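Local coordinates for sulfur oxidation protein soxB (Thermus thermophilus, PDB 2WDD), which hydrolyses the sulfur-sulfur bond of a cysteine S-thiosulfonate in the Sox sulfur oxidation pathway and carries two manganese ions, at residues A[60-65]-A[293-298]; A[112-117]-A[312-317]; A[363-368]-A[532-537]. All coordinates share one frame; numbering follows the deposited sequence. Where two conformers were deposited one is given.

Contact 1: residues A[60-65]-A[293-298]; sequences GRPGYL and RPWRVG
With chi1 at -178°, W295 swings its indole away from its own backbone N, carrying it out from strand 295-297 to P62 and R61. R61, in the conformer described here, sets CG between its N and its carbonyl carbon (chi1 77°) and bends at chi3, which brings the guanidinium to the far rim of that indole. P62 leans its CB-CG-CD side over one face, the two rings crossing obliquely: its CG is 3.7 Å from the centroid of the five-membered ring of W295 and almost on the ring normal, a CH-pi contact, while P62 CB covers the CD2-CE3 side. V297 CG2 closes the opposite face, 3.5 Å above the plane of W295. R61 instead meets the edge of the ring, with its NH1 3.6 Å from W295 CH2; the two planes stand 82° apart, so the indole rim points at a guanidinium face. Residue types suit the backbone too. R61 to Y64 form a type II turn closed by Y64 N to R61 O (2.9 Å); proline fits the second position, and G63, at positive phi, sits where a CB would jam against the preceding carbonyl. Q267 of helix 266-273 grips both R61 NE and P62 O through its amide. Helix 67-74 adds Y73 and Y74 beside P62, and edge strand 295-297 pairs with strand 300-304, whose I302 packs against W295.

Contact 2: residues A[112-117]-A[312-317]; sequences RDQKAR and LMRVDL
Helix 104-120 packs on the sheet that holds strand 311-320, and Q114 and R314 form a polar join between the two. R314 reaches straight off the strand (chi1 175°), extended from CG to NE, and crosses Q114 at about a right angle. Its NH1 donates to Q114 OE1 at 2.8 Å, 160° at the hydrogen; the oxygen lies in the guanidinium plane, whereas the donor is tilted from the carbonyl plane. Q114 CG rests 4.4 Å from L312 CD2. On its other side R314 is held by a salt bridge, NE to the syn lone pair of D316 OD1 at 2.9 Å. A leucine at R314 would probably leave D316 without this partner and Q114 OE1 without its donor in a buried interface. D316 also bridges R328 and bonds T30, and its negative charge is likely to ease the close approach of the R314 and R328 guanidiniums. The amide rotation of Q114 follows from its partners: OE1 accepts from arginine, while NE2 donates to D113 OD2 (2.9 Å) and to Y21 O. A neutral glutamine thus lets a buried arginine reach the helix, its charge probably balanced mainly by D316 of its own strand.

Contact 3: residues A[363-368]-A[532-537]; sequences PLAVSE and EYLRSV
L364 and A365 meet helix 526-537 through apolar contacts centred on L534. This helix leads into strand 539-540, which pairs parallel with 365-367 in a small three-stranded sheet, so the contact packs the helix against that sheet. A365 CB lies 3.9 Å from L534 CB, and a methyl suits this spot because the backbones run close: the same CB is 3.6 Å from L534 O. L364 CB touches L534 CB at 4.2 Å. Beyond it, L364 sets CG anti to the carbonyl carbon (chi1 -71°), and its CD2 comes to 3.9 Å from R535 CG; the two side chains lie alongside and point the same way, the aliphatic part of the arginine covering the leucine. W418 and L421 of helix 418-425 touch this group as well.

The polar interactions are made by backbone oxygens and a water. No direct hydrogen bond joins the segments, and L364 O faces L534 O at 3.3 Å, two acceptors that cannot bond. One water mediates instead, donating to L364 O at 2.6 Å and to R535 O at 3.0 Å.

The join therefore combines methyl and methylene packing with a hydrated backbone bridge between two acceptors, and the long arginine can shield a leucine while its guanidinium stays at the exposed surface of the helix.

Overall arrangement
Contacts 1 and 2 interlock along the chain, their segments alternating, and their centres lie 22 Å apart, with about 7 Å between nearest atoms. Each involves one of two mixed sheets: strand 29-34, beside 311-320, precedes the manganese ligands D36 and H38, while 281-284, in the sheet with 295-297, precedes H286 and H288. Both contacts are thus consistent with a place in the framework around the metals, though neither touches an annotated site. Contact 3 follows later in the sequence, 40 Å from contact 1 and 41 Å from contact 2 between centres, and across the chain's centre from contact 1. Its R535 side chain lies about 11 Å from a bound tertiary-butyl alcohol, and Q114 of contact 2 about 13 Å from one.

Contact 1: residues A[60-65]-A[293-298]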
# COMPACT_ATOMS: atom_id res chain seq x y z
N GLY A 60 -18.34 -4.16 7.43
CA GLY A 60 -19.21 -4.05 6.27
C GLY A 60 -19.05 -2.82 5.42
O GLY A 60 -19.83 -2.60 4.49
N ARG A 61 -18.05 -1.99 5.71
CA ARG A 61 -17.84 -0.79 4.92
C ARG A 61 -16.56 -0.89 4.09
O ARG A 61 -15.67 -1.68 4.40
CB ARG A 61 -17.87 0.47 5.78
CG ARG A 61 -16.61 0.74 6.59
CD ARG A 61 -16.86 1.75 7.72
NE ARG A 61 -15.99 2.93 7.63
CZ ARG A 61 -16.32 4.15 8.04
NH1 ARG A 61 -15.46 5.16 7.92
NH2 ARG A 61 -17.52 4.37 8.58
N PRO A 62 -16.48 -0.11 3.00
CA PRO A 62 -15.30 -0.11 2.15
C PRO A 62 -14.07 0.10 3.02
O PRO A 62 -14.08 0.95 3.93
CB PRO A 62 -15.54 1.09 1.23
CG PRO A 62 -17.04 1.08 1.05
CD PRO A 62 -17.57 0.71 2.42
N GLY A 63 -13.05 -0.71 2.78
CA GLY A 63 -11.84 -0.68 3.57
C GLY A 63 -11.79 -1.89 4.50
O GLY A 63 -10.75 -2.22 5.06
N TYR A 64 -12.95 -2.53 4.69
CA TYR A 64 -13.05 -3.70 5.56
C TYR A 64 -13.77 -4.88 4.89
O TYR A 64 -14.21 -5.80 5.57
CB TYR A 64 -13.77 -3.33 6.86
CG TYR A 64 -13.01 -2.32 7.70
CD1 TYR A 64 -11.91 -2.71 8.45
CD2 TYR A 64 -13.35 -0.97 7.67
CE1 TYR A 64 -11.21 -1.78 9.21
CE2 TYR A 64 -12.66 -0.05 8.44
CZ TYR A 64 -11.58 -0.46 9.19
OH TYR A 64 -10.89 0.46 9.94
N LEU A 65 -13.84 -4.84 3.56
CA LEU A 65 -14.50 -5.90 2.80
C LEU A 65 -13.46 -6.81 2.16
O LEU A 65 -12.49 -6.33 1.57
CB LEU A 65 -15.40 -5.30 1.70
CG LEU A 65 -16.46 -4.32 2.19
CD1 LEU A 65 -17.02 -3.55 1.00
CD2 LEU A 65 -17.57 -5.07 2.91
N ARG A 293 -17.14 0.79 -7.23
CA ARG A 293 -18.17 1.83 -7.26
C ARG A 293 -17.71 2.81 -6.19
O ARG A 293 -17.17 2.39 -5.16
CB ARG A 293 -19.53 1.24 -6.87
CG ARG A 293 -20.02 0.16 -7.82
CD ARG A 293 -21.47 -0.21 -7.51
NE ARG A 293 -21.88 -1.44 -8.18
CZ ARG A 293 -22.37 -1.49 -9.42
NH1 ARG A 293 -22.49 -0.38 -10.14
NH2 ARG A 293 -22.74 -2.66 -9.94
N PRO A 294 -17.89 4.12 -6.42
CA PRO A 294 -17.42 5.11 -5.44
C PRO A 294 -18.18 5.02 -4.12
O PRO A 294 -19.36 4.63 -4.08
CB PRO A 294 -17.66 6.45 -6.14
CG PRO A 294 -18.86 6.16 -7.04
CD PRO A 294 -18.64 4.75 -7.53
N TRP A 295 -17.50 5.38 -3.04
CA TRP A 295 -18.06 5.33 -1.71
C TRP A 295 -18.58 6.72 -1.39
O TRP A 295 -17.82 7.69 -1.40
CB TRP A 295 -16.96 4.92 -0.73
CG TRP A 295 -17.39 4.77 0.68
CD1 TRP A 295 -18.66 4.58 1.16
CD2 TRP A 295 -16.53 4.73 1.81
NE1 TRP A 295 -18.64 4.44 2.52
CE2 TRP A 295 -17.34 4.54 2.96
CE3 TRP A 295 -15.14 4.83 1.98
CZ2 TRP A 295 -16.80 4.44 4.25
CZ3 TRP A 295 -14.62 4.75 3.26
CH2 TRP A 295 -15.45 4.53 4.37
N ARG A 296 -19.88 6.83 -1.14
CA ARG A 296 -20.49 8.11 -0.83
C ARG A 296 -20.42 8.35 0.69
O ARG A 296 -20.98 7.58 1.48
CB ARG A 296 -21.96 8.12 -1.28
CG ARG A 296 -22.65 9.46 -1.07
CD ARG A 296 -22.11 10.50 -2.02
NE ARG A 296 -22.86 11.75 -1.95
CZ ARG A 296 -22.55 12.85 -2.63
NH1 ARG A 296 -21.50 12.86 -3.45
NH2 ARG A 296 -23.29 13.94 -2.50
N VAL A 297 -19.72 9.41 1.07
CA VAL A 297 -19.59 9.81 2.47
C VAL A 297 -19.89 11.31 2.53
O VAL A 297 -19.23 12.10 1.86
CB VAL A 297 -18.19 9.51 3.03
CG1 VAL A 297 -18.12 9.92 4.50
CG2 VAL A 297 -17.85 8.02 2.88
N GLY A 298 -20.90 11.69 3.30
CA GLY A 298 -21.30 13.08 3.37
C GLY A 298 -21.69 13.52 1.97
O GLY A 298 -22.48 12.85 1.30

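Contact 2: residues A[112-117]-A[312-317]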
# COMPACT_ATOMS: atom_id res chain seq x y z
N ARG A 112 -2.06 5.24 -21.62
CA ARG A 112 -2.00 5.87 -22.94
C ARG A 112 -3.25 5.55 -23.76
O ARG A 112 -3.79 6.42 -24.45
CB ARG A 112 -0.74 5.43 -23.69
CG ARG A 112 0.50 6.13 -23.18
CD ARG A 112 1.73 5.63 -23.87
NE ARG A 112 2.92 6.29 -23.34
CZ ARG A 112 4.16 5.86 -23.54
NH1 ARG A 112 4.38 4.78 -24.28
NH2 ARG A 112 5.18 6.52 -23.01
N ASP A 113 -3.70 4.31 -23.69
CA ASP A 113 -4.89 3.89 -24.42
C ASP A 113 -6.07 4.76 -24.00
O ASP A 113 -6.75 5.36 -24.83
CB ASP A 113 -5.19 2.42 -24.13
CG ASP A 113 -6.48 1.94 -24.77
OD1 ASP A 113 -6.46 1.64 -25.98
OD2 ASP A 113 -7.49 1.80 -24.05
N GLN A 114 -6.27 4.86 -22.69
CA GLN A 114 -7.39 5.62 -22.17
C GLN A 114 -7.29 7.11 -22.43
O GLN A 114 -8.29 7.76 -22.79
CB GLN A 114 -7.58 5.33 -20.68
CG GLN A 114 -7.88 3.86 -20.43
CD GLN A 114 -9.24 3.47 -20.96
OE1 GLN A 114 -10.25 4.03 -20.55
NE2 GLN A 114 -9.29 2.46 -21.84
N LYS A 115 -6.10 7.67 -22.27
CA LYS A 115 -5.91 9.09 -22.50
C LYS A 115 -6.17 9.44 -23.97
O LYS A 115 -6.81 10.45 -24.26
CB LYS A 115 -4.51 9.54 -22.09
CG LYS A 115 -4.34 11.05 -22.06
CD LYS A 115 -3.06 11.46 -21.34
CE LYS A 115 -2.77 12.94 -21.56
NZ LYS A 115 -1.42 13.31 -21.03
N ALA A 116 -5.69 8.60 -24.87
CA ALA A 116 -5.88 8.83 -26.31
C ALA A 116 -7.37 8.80 -26.63
O ALA A 116 -7.88 9.64 -27.38
CB ALA A 116 -5.14 7.77 -27.12
N ARG A 117 -8.06 7.81 -26.07
CA ARG A 117 -9.49 7.67 -26.28
C ARG A 117 -10.21 8.94 -25.85
O ARG A 117 -11.04 9.47 -26.59
CB ARG A 117 -10.04 6.48 -25.50
CG ARG A 117 -9.67 5.12 -26.07
CD ARG A 117 -10.18 4.01 -25.16
NE ARG A 117 -9.57 2.72 -25.46
CZ ARG A 117 -10.25 1.67 -25.92
NH1 ARG A 117 -11.55 1.76 -26.14
NH2 ARG A 117 -9.62 0.53 -26.17
N LEU A 312 -5.94 0.64 -12.92
CA LEU A 312 -5.96 2.04 -13.26
C LEU A 312 -7.42 2.42 -13.06
O LEU A 312 -8.32 1.78 -13.61
CB LEU A 312 -5.59 2.27 -14.73
CG LEU A 312 -5.65 3.75 -15.10
CD1 LEU A 312 -4.51 4.53 -14.43
CD2 LEU A 312 -5.59 3.93 -16.62
N MET A 313 -7.67 3.38 -12.18
CA MET A 313 -9.03 3.81 -11.92
C MET A 313 -9.38 4.93 -12.87
O MET A 313 -8.72 5.98 -12.87
CB MET A 313 -9.20 4.29 -10.48
CG MET A 313 -9.73 3.20 -9.56
SD MET A 313 -8.78 1.68 -9.59
CE MET A 313 -7.19 2.28 -8.90
N ARG A 314 -10.40 4.72 -13.70
CA ARG A 314 -10.83 5.77 -14.61
C ARG A 314 -12.06 6.42 -14.03
O ARG A 314 -13.07 5.76 -13.78
CB ARG A 314 -11.13 5.22 -16.01
CG ARG A 314 -11.70 6.31 -16.93
CD ARG A 314 -11.83 5.86 -18.39
NE ARG A 314 -12.65 6.83 -19.11
CZ ARG A 314 -12.88 6.81 -20.42
NH1 ARG A 314 -12.31 5.89 -21.18
NH2 ARG A 314 -13.67 7.73 -20.96
N VAL A 315 -11.95 7.71 -13.74
CA VAL A 315 -13.05 8.45 -13.13
C VAL A 315 -13.47 9.58 -14.06
O VAL A 315 -12.75 10.56 -14.22
CB VAL A 315 -12.68 9.00 -11.75
CG1 VAL A 315 -13.90 9.64 -11.08
CG2 VAL A 315 -12.10 7.89 -10.86
N ASP A 316 -14.65 9.43 -14.66
CA ASP A 316 -15.17 10.44 -15.59
C ASP A 316 -16.14 11.32 -14.84
O ASP A 316 -17.00 10.83 -14.13
CB ASP A 316 -15.86 9.78 -16.77
CG ASP A 316 -14.97 8.78 -17.48
OD1 ASP A 316 -13.91 9.21 -17.96
OD2 ASP A 316 -15.32 7.58 -17.53
N LEU A 317 -15.94 12.63 -14.94
CA LEU A 317 -16.75 13.59 -14.20
C LEU A 317 -17.64 14.48 -15.05
O LEU A 317 -17.16 15.15 -15.98
CB LEU A 317 -15.85 14.51 -13.37
CG LEU A 317 -14.79 13.83 -12.50
CD1 LEU A 317 -13.89 14.87 -11.84
CD2 LEU A 317 -15.48 12.95 -11.46

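Contact 3: residues A[363-368]-A[532-537]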
# COMPACT_ATOMS: atom_id res chain seq x y z
N PRO A 363 16.54 -17.66 -10.04
CA PRO A 363 15.79 -18.19 -8.90
C PRO A 363 16.67 -18.42 -7.68
O PRO A 363 17.79 -18.93 -7.79
CB PRO A 363 15.27 -19.54 -9.42
CG PRO A 363 15.32 -19.43 -10.90
CD PRO A 363 16.49 -18.55 -11.21
N LEU A 364 16.14 -18.06 -6.51
CA LEU A 364 16.83 -18.30 -5.26
C LEU A 364 16.29 -19.62 -4.70
O LEU A 364 17.04 -20.43 -4.16
CB LEU A 364 16.56 -17.17 -4.27
CG LEU A 364 17.22 -15.82 -4.55
CD1 LEU A 364 16.63 -14.78 -3.62
CD2 LEU A 364 18.73 -15.92 -4.35
N ALA A 365 14.99 -19.83 -4.85
CA ALA A 365 14.35 -21.06 -4.39
C ALA A 365 12.99 -21.14 -5.05
O ALA A 365 12.50 -20.15 -5.59
CB ALA A 365 14.19 -21.05 -2.87
N VAL A 366 12.39 -22.32 -5.01
CA VAL A 366 11.05 -22.50 -5.55
C VAL A 366 10.05 -22.60 -4.40
O VAL A 366 10.29 -23.32 -3.42
CB VAL A 366 10.97 -23.74 -6.46
CG1 VAL A 366 9.51 -24.08 -6.79
CG2 VAL A 366 11.77 -23.50 -7.72
N SER A 367 8.94 -21.88 -4.51
CA SER A 367 7.90 -21.98 -3.50
C SER A 367 6.87 -22.99 -3.96
O SER A 367 6.32 -22.88 -5.06
CB SER A 367 7.20 -20.64 -3.28
OG SER A 367 6.26 -20.77 -2.23
N GLU A 368 6.61 -23.99 -3.13
CA GLU A 368 5.66 -25.02 -3.49
C GLU A 368 4.20 -24.59 -3.34
O GLU A 368 3.31 -25.15 -3.97
CB GLU A 368 5.95 -26.30 -2.72
CG GLU A 368 7.31 -26.87 -3.10
CD GLU A 368 7.55 -28.25 -2.54
OE1 GLU A 368 6.68 -28.75 -1.79
OE2 GLU A 368 8.62 -28.82 -2.83
N GLU A 532 20.23 -15.91 2.02
CA GLU A 532 21.08 -16.96 2.58
C GLU A 532 20.27 -18.22 2.85
O GLU A 532 20.69 -19.34 2.52
CB GLU A 532 21.72 -16.47 3.88
CG GLU A 532 23.07 -15.83 3.70
CD GLU A 532 23.67 -15.35 5.00
OE1 GLU A 532 23.25 -15.82 6.07
OE2 GLU A 532 24.56 -14.48 4.95
N TYR A 533 19.11 -18.06 3.46
CA TYR A 533 18.24 -19.18 3.79
C TYR A 533 17.72 -19.85 2.52
O TYR A 533 17.83 -21.06 2.36
CB TYR A 533 17.06 -18.69 4.62
CG TYR A 533 16.01 -19.74 4.88
CD1 TYR A 533 16.27 -20.82 5.70
CD2 TYR A 533 14.76 -19.66 4.28
CE1 TYR A 533 15.28 -21.78 5.97
CE2 TYR A 533 13.78 -20.60 4.53
CZ TYR A 533 14.05 -21.67 5.36
OH TYR A 533 13.06 -22.60 5.61
N LEU A 534 17.13 -19.06 1.63
CA LEU A 534 16.55 -19.59 0.40
C LEU A 534 17.55 -20.34 -0.48
O LEU A 534 17.24 -21.42 -0.99
CB LEU A 534 15.85 -18.49 -0.39
CG LEU A 534 14.64 -17.85 0.31
CD1 LEU A 534 14.13 -16.67 -0.52
CD2 LEU A 534 13.53 -18.87 0.51
N ARG A 535 18.73 -19.75 -0.69
CA ARG A 535 19.76 -20.40 -1.52
C ARG A 535 20.06 -21.78 -0.95
O ARG A 535 20.17 -22.75 -1.68
CB ARG A 535 21.07 -19.60 -1.51
CG ARG A 535 21.01 -18.21 -2.10
CD ARG A 535 22.32 -17.47 -1.82
NE ARG A 535 22.36 -16.15 -2.43
CZ ARG A 535 22.70 -15.03 -1.80
NH1 ARG A 535 23.06 -15.08 -0.52
NH2 ARG A 535 22.70 -13.87 -2.44
N SER A 536 20.19 -21.84 0.37
CA SER A 536 20.49 -23.09 1.04
C SER A 536 19.40 -24.15 0.92
O SER A 536 19.65 -25.29 0.51
CB SER A 536 20.80 -22.84 2.51
OG SER A 536 21.04 -24.07 3.20
N VAL A 537 18.17 -23.79 1.30
CA VAL A 537 17.07 -24.75 1.29
C VAL A 537 16.55 -25.18 -0.08
O VAL A 537 16.02 -26.29 -0.22
CB VAL A 537 15.94 -24.35 2.25
CG1 VAL A 537 16.49 -24.16 3.65
CG2 VAL A 537 15.25 -23.09 1.76
O HOH W 1 18.55 -22.57 -4.15